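Local atomic coordinates of purine nucleoside phosphorylase (PDB entry 2P4S), a protein that catalyses the phosphorolysis of inosine, guanosine and their 2'-deoxy forms to the free purine base and pentose 1-phosphate in purine salvage. Residues A[100-105]-A[153-158]; A[161-166]-A[362-367]. All coordinates share one frame; numbering follows the deposited sequence.

Interaction 1 (A[100-105]-A[153-158])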
loop_
_atom_site.group_PDB
_atom_site.type_symbol
_atom_site.label_atom_id
_atom_site.label_comp_id
_atom_site.label_asym_id
_atom_site.label_seq_id
_atom_site.Cartn_x
_atom_site.Cartn_y
_atom_site.Cartn_z
ATOM N N THR A 100 29.050 -18.880 0.988
ATOM C CA THR A 100 30.201 -19.797 0.800
ATOM C C THR A 100 31.111 -19.288 -0.312
ATOM O O THR A 100 32.333 -19.236 -0.114
ATOM C CB THR A 100 29.756 -21.255 0.565
ATOM O OG1 THR A 100 29.199 -21.771 1.783
ATOM C CG2 THR A 100 30.960 -22.138 0.217
ATOM N N TYR A 101 30.501 -18.845 -1.424
ATOM C CA TYR A 101 31.226 -18.228 -2.534
ATOM C C TYR A 101 32.172 -17.124 -2.071
ATOM O O TYR A 101 33.332 -17.046 -2.481
ATOM C CB TYR A 101 30.248 -17.661 -3.580
ATOM C CG TYR A 101 30.944 -16.981 -4.724
ATOM C CD1 TYR A 101 31.362 -17.716 -5.853
ATOM C CD2 TYR A 101 31.215 -15.612 -4.680
ATOM C CE1 TYR A 101 32.033 -17.101 -6.902
ATOM C CE2 TYR A 101 31.887 -14.979 -5.716
ATOM C CZ TYR A 101 32.294 -15.742 -6.846
ATOM O OH TYR A 101 32.991 -15.112 -7.872
ATOM N N LEU A 102 31.655 -16.231 -1.249
ATOM C CA LEU A 102 32.465 -15.108 -0.758
ATOM C C LEU A 102 33.460 -15.567 0.332
ATOM O O LEU A 102 34.593 -15.126 0.362
ATOM C CB LEU A 102 31.520 -14.007 -0.220
ATOM C CG LEU A 102 30.566 -13.367 -1.264
ATOM C CD1 LEU A 102 29.367 -12.643 -0.614
ATOM C CD2 LEU A 102 31.366 -12.421 -2.124
ATOM N N LEU A 103 33.016 -16.426 1.236
ATOM C CA LEU A 103 33.866 -16.906 2.333
ATOM C C LEU A 103 35.101 -17.659 1.818
ATOM O O LEU A 103 36.139 -17.600 2.456
ATOM C CB LEU A 103 33.075 -17.810 3.278
ATOM C CG LEU A 103 32.027 -17.155 4.185
ATOM C CD1 LEU A 103 31.171 -18.240 4.871
ATOM C CD2 LEU A 103 32.672 -16.238 5.182
ATOM N N GLU A 104 34.952 -18.343 0.667
ATOM C CA GLU A 104 36.038 -19.000 -0.089
ATOM C C GLU A 104 37.017 -18.032 -0.713
ATOM O O GLU A 104 38.195 -18.362 -0.917
ATOM C CB GLU A 104 35.447 -19.938 -1.154
ATOM C CG GLU A 104 34.899 -21.225 -0.487
ATOM C CD GLU A 104 34.183 -22.193 -1.442
ATOM O OE1 GLU A 104 33.907 -21.823 -2.626
ATOM O OE2 GLU A 104 33.853 -23.326 -0.976
ATOM N N ARG A 105 36.568 -16.805 -0.955
ATOM C CA ARG A 105 37.389 -15.824 -1.673
ATOM C C ARG A 105 37.920 -14.653 -0.852
ATOM O O ARG A 105 38.570 -13.766 -1.385
ATOM C CB ARG A 105 36.650 -15.350 -2.933
ATOM C CG ARG A 105 36.533 -16.482 -3.906
ATOM C CD ARG A 105 35.507 -16.264 -4.993
ATOM N NE ARG A 105 35.506 -17.423 -5.882
ATOM C CZ ARG A 105 34.902 -18.579 -5.633
ATOM N NH1 ARG A 105 34.204 -18.769 -4.521
ATOM N NH2 ARG A 105 34.988 -19.561 -6.526
ATOM N N LEU A 153 30.761 -5.356 -3.369
ATOM C CA LEU A 153 30.859 -5.836 -2.020
ATOM C C LEU A 153 32.345 -5.770 -1.574
ATOM O O LEU A 153 33.229 -6.361 -2.220
ATOM C CB LEU A 153 30.294 -7.251 -1.962
ATOM C CG LEU A 153 29.972 -7.842 -0.600
ATOM C CD1 LEU A 153 29.092 -6.855 0.224
ATOM C CD2 LEU A 153 29.277 -9.157 -0.784
ATOM N N VAL A 154 32.625 -4.979 -0.538
ATOM C CA VAL A 154 33.992 -4.707 -0.127
ATOM C C VAL A 154 34.208 -5.280 1.284
ATOM O O VAL A 154 33.505 -4.905 2.241
ATOM C CB VAL A 154 34.347 -3.203 -0.184
ATOM C CG1 VAL A 154 35.813 -2.991 -0.087
ATOM C CG2 VAL A 154 33.923 -2.605 -1.483
ATOM N N PHE A 155 35.138 -6.230 1.411
ATOM C CA PHE A 155 35.487 -6.784 2.726
ATOM C C PHE A 155 36.774 -6.085 3.055
ATOM O O PHE A 155 37.684 -6.127 2.271
ATOM C CB PHE A 155 35.719 -8.292 2.652
ATOM C CG PHE A 155 34.473 -9.107 2.449
ATOM C CD1 PHE A 155 33.912 -9.813 3.517
ATOM C CD2 PHE A 155 33.888 -9.231 1.178
ATOM C CE1 PHE A 155 32.732 -10.596 3.349
ATOM C CE2 PHE A 155 32.747 -10.003 0.996
ATOM C CZ PHE A 155 32.168 -10.719 2.096
ATOM N N GLY A 156 36.862 -5.404 4.194
ATOM C CA GLY A 156 38.073 -4.625 4.515
ATOM C C GLY A 156 38.063 -4.219 5.974
ATOM O O GLY A 156 37.116 -4.527 6.703
ATOM N N TYR A 157 39.124 -3.524 6.386
ATOM C CA TYR A 157 39.293 -2.992 7.741
ATOM C C TYR A 157 38.881 -1.529 7.818
ATOM O O TYR A 157 39.425 -0.658 7.090
ATOM C CB TYR A 157 40.754 -3.191 8.237
ATOM C CG TYR A 157 41.107 -4.657 8.426
ATOM C CD1 TYR A 157 40.912 -5.264 9.642
ATOM C CD2 TYR A 157 41.610 -5.437 7.364
ATOM C CE1 TYR A 157 41.216 -6.643 9.846
ATOM C CE2 TYR A 157 41.915 -6.831 7.535
ATOM C CZ TYR A 157 41.718 -7.423 8.791
ATOM O OH TYR A 157 41.992 -8.780 9.041
ATOM N N LEU A 158 37.891 -1.262 8.670
ATOM C CA LEU A 158 37.529 0.131 9.001
ATOM C C LEU A 158 38.174 0.545 10.355
ATOM O O LEU A 158 37.725 0.104 11.413
ATOM C CB LEU A 158 36.003 0.320 9.029
ATOM C CG LEU A 158 35.487 1.764 9.091
ATOM C CD1 LEU A 158 36.018 2.606 7.950
ATOM C CD2 LEU A 158 33.988 1.807 9.076
#

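Interaction 2 (A[161-166]-A[362-367])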
loop_
_atom_site.group_PDB
_atom_site.type_symbol
_atom_site.label_atom_id
_atom_site.label_comp_id
_atom_site.label_asym_id
_atom_site.label_seq_id
_atom_site.Cartn_x
_atom_site.Cartn_y
_atom_site.Cartn_z
ATOM N N VAL A 161 38.991 -2.527 12.145
ATOM C CA VAL A 161 37.880 -3.473 12.395
ATOM C C VAL A 161 37.393 -4.057 11.066
ATOM O O VAL A 161 37.099 -3.291 10.129
ATOM C CB VAL A 161 36.712 -2.819 13.201
ATOM C CG1 VAL A 161 35.615 -3.836 13.497
ATOM C CG2 VAL A 161 37.257 -2.189 14.504
ATOM N N PRO A 162 37.368 -5.403 10.954
ATOM C CA PRO A 162 36.829 -6.030 9.739
ATOM C C PRO A 162 35.322 -5.767 9.567
ATOM O O PRO A 162 34.480 -6.076 10.470
ATOM C CB PRO A 162 37.110 -7.531 9.941
ATOM C CG PRO A 162 37.318 -7.697 11.384
ATOM C CD PRO A 162 37.842 -6.405 11.925
ATOM N N VAL A 163 35.009 -5.204 8.399
ATOM C CA VAL A 163 33.622 -4.936 7.972
ATOM C C VAL A 163 33.373 -5.553 6.575
ATOM O O VAL A 163 34.311 -5.919 5.853
ATOM C CB VAL A 163 33.253 -3.384 8.006
ATOM C CG1 VAL A 163 33.520 -2.757 9.379
ATOM C CG2 VAL A 163 34.029 -2.598 6.960
ATOM N N MET A 164 32.097 -5.703 6.258
ATOM C CA MET A 164 31.598 -6.112 4.956
ATOM C C MET A 164 30.710 -4.941 4.498
ATOM O O MET A 164 29.718 -4.610 5.136
ATOM C CB MET A 164 30.719 -7.323 5.159
ATOM C CG MET A 164 30.375 -8.030 3.910
ATOM S SD MET A 164 29.281 -9.362 4.365
ATOM C CE MET A 164 29.882 -9.841 5.899
ATOM N N CYS A 165 31.056 -4.336 3.381
ATOM C CA CYS A 165 30.464 -3.107 2.981
ATOM C C CYS A 165 29.797 -3.169 1.579
ATOM O O CYS A 165 30.453 -3.490 0.562
ATOM C CB CYS A 165 31.563 -2.071 3.094
ATOM S SG CYS A 165 30.970 -0.486 2.784
ATOM N N MET A 166 28.474 -2.964 1.540
ATOM C CA MET A 166 27.748 -2.774 0.287
ATOM C C MET A 166 27.946 -1.382 -0.235
ATOM O O MET A 166 27.328 -0.425 0.240
ATOM C CB MET A 166 26.268 -3.052 0.429
ATOM C CG MET A 166 25.917 -4.509 0.306
ATOM S SD MET A 166 24.143 -4.739 0.559
ATOM C CE MET A 166 23.411 -4.242 -1.017
ATOM N N ARG A 362 33.936 5.379 14.156
ATOM C CA ARG A 362 33.717 5.376 15.612
ATOM C C ARG A 362 32.572 4.503 16.125
ATOM O O ARG A 362 32.726 3.894 17.183
ATOM C CB ARG A 362 33.629 6.793 16.135
ATOM C CG ARG A 362 34.912 7.508 15.903
ATOM C CD ARG A 362 35.067 8.738 16.716
ATOM N NE ARG A 362 36.308 9.425 16.334
ATOM C CZ ARG A 362 36.954 10.301 17.104
ATOM N NH1 ARG A 362 36.461 10.627 18.301
ATOM N NH2 ARG A 362 38.071 10.880 16.663
ATOM N N ILE A 363 31.441 4.414 15.390
ATOM C CA ILE A 363 30.392 3.417 15.731
ATOM C C ILE A 363 30.855 1.972 15.655
ATOM O O ILE A 363 30.584 1.180 16.556
ATOM C CB ILE A 363 29.050 3.592 14.925
ATOM C CG1 ILE A 363 28.176 4.662 15.604
ATOM C CG2 ILE A 363 28.185 2.305 14.949
ATOM C CD1 ILE A 363 28.172 5.898 14.789
ATOM N N VAL A 364 31.543 1.624 14.579
ATOM C CA VAL A 364 32.050 0.255 14.395
ATOM C C VAL A 364 33.069 -0.067 15.512
ATOM O O VAL A 364 33.084 -1.193 16.075
ATOM C CB VAL A 364 32.692 0.116 12.969
ATOM C CG1 VAL A 364 33.512 -1.181 12.848
ATOM C CG2 VAL A 364 31.622 0.184 11.908
ATOM N N LYS A 365 33.924 0.919 15.817
ATOM C CA LYS A 365 34.881 0.780 16.919
ATOM C C LYS A 365 34.176 0.520 18.258
ATOM O O LYS A 365 34.603 -0.332 19.021
ATOM C CB LYS A 365 35.793 2.003 16.970
ATOM C CG LYS A 365 36.638 2.161 18.267
ATOM C CD LYS A 365 37.141 3.632 18.365
ATOM C CE LYS A 365 38.400 3.741 19.259
ATOM N NZ LYS A 365 38.046 3.778 20.708
ATOM N N HIS A 366 33.059 1.193 18.513
ATOM C CA HIS A 366 32.271 0.918 19.694
ATOM C C HIS A 366 31.665 -0.532 19.734
ATOM O O HIS A 366 31.726 -1.249 20.760
ATOM C CB HIS A 366 31.180 1.993 19.856
ATOM C CG HIS A 366 30.359 1.828 21.105
ATOM N ND1 HIS A 366 30.828 2.187 22.354
ATOM C CD2 HIS A 366 29.125 1.299 21.298
ATOM C CE1 HIS A 366 29.897 1.912 23.257
ATOM N NE2 HIS A 366 28.860 1.369 22.639
ATOM N N ILE A 367 31.065 -0.948 18.614
ATOM C CA ILE A 367 30.536 -2.306 18.474
ATOM C C ILE A 367 31.654 -3.333 18.750
ATOM O O ILE A 367 31.444 -4.344 19.422
ATOM C CB ILE A 367 29.960 -2.525 17.057
ATOM C CG1 ILE A 367 28.699 -1.657 16.863
ATOM C CG2 ILE A 367 29.753 -4.024 16.783
ATOM C CD1 ILE A 367 28.215 -1.483 15.416
#

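Interaction 1 (A[100-105]-A[153-158])
L153 meets the helix through one branch of its side chain: its CD2 lies 3.5 Å from CD1 of L102, closer than two methyl groups usually come, and a little farther from the other methyl of the same leucine. The torsion of L153 explains the reach, for with chi1 at -165° its CG stands opposite the backbone N and the fork is carried out toward the helix. The two leucines cross at about a right angle, so methyl meets methyl instead of chain lying along chain.

Two residues on, F155 makes the second touch. Its side chain crosses that of L102 at roughly a right angle; CB of L102 sits oblique to the ring, nearest its far end, 4.1 Å from CZ of F155, while CE2 of F155 lies 4.2 Å from CD2 of L102. L102 is thus met by the strand at both its root and its fork. Leucine suits the helix position because a branched apolar tip can touch two neighbours at once; phenylalanine suits the strand because a long flat side chain spans the distance to a helix whose backbone stays well back, 9.5 Å between CA of L102 and CA of L153. All three residues are buried.

This is plain apolar packing of the helix 92-105 against one face of the sheet. L102 also touches F133 of the adjacent antiparallel strand 130-134, and V187 and I191 of the helix 178-191. F155 reaches I191 too, so two helices and two strands share this one hydrophobic cluster.

Interaction 2 (A[161-166]-A[362-367])
V364 points its CG1 methyl at V161 and V163, and this small valine cluster seats the C-terminal helix 353-370 on the central mixed beta-sheet of the alpha/beta fold of the PNP/MTAP phosphorylase family. Residues 161-166 belong to a strand that runs parallel to strand 112-116, with its antiparallel hairpin partner 152-158 on the other side.

The side chains of V161 and V364 run antiparallel, one passing beside the other, each reaching toward the other segment. Both hold CG1 opposite the backbone N, with chi1 -177° in V161 and 167° in V364, so the same branch leads from either side. The two methyls come within 3.4 Å, tighter than an ordinary carbon contact, and CG1 of V364 also stands 3.6 Å from CB of V161. The helix therefore meets the beginning of the strand closely, its backbone coming to 6.9 Å between CA of V161 and CA of K365.

V163, two residues on and on the same face of the strand, is set obliquely to V364. It differs from V161 in its torsion: chi1 is -55°, which puts CG1 beside the backbone N, and this branch alone comes within packing distance of the helix. Valine suits all three places because it is short; in V161 and V163 its branched CB also favours the extended strand backbone, and in the helix a single methyl, CG1 of V364, serves both strand valines.

P162, between the two valines, packs on Y157 of the neighbouring strand 152-158. On the helix, I363 and I367 pack against helix 253-265 instead, while K365, at the margin of the interface, is exposed and its amino end turns off from the strand. The contact with V163 is a single methyl pair, its CG1 lying 3.8 Å from CG1 of V364.

Interactions 1 and 2 are joined through a beta-hairpin, because strands 152-158 and 161-167 follow each other in the chain and pair antiparallel. Probable backbone hydrogen bonds, each 2.8 Å, run from N of C165 to O of V154 and from N of V163 to O of G156. Side chains link them as well, CE1 of F155 lying 3.5 Å from CG of M164. The centres of the two contacts are about 14 Å apart, and the hairpin carries a helix on each face. Interaction 1 is the nearer to a known site: the side chain of L153 is about 8 Å from that of F170, a phosphate-binding residue. Interaction 2 is remote from the phosphate- and nucleoside-binding residues and is structural packing.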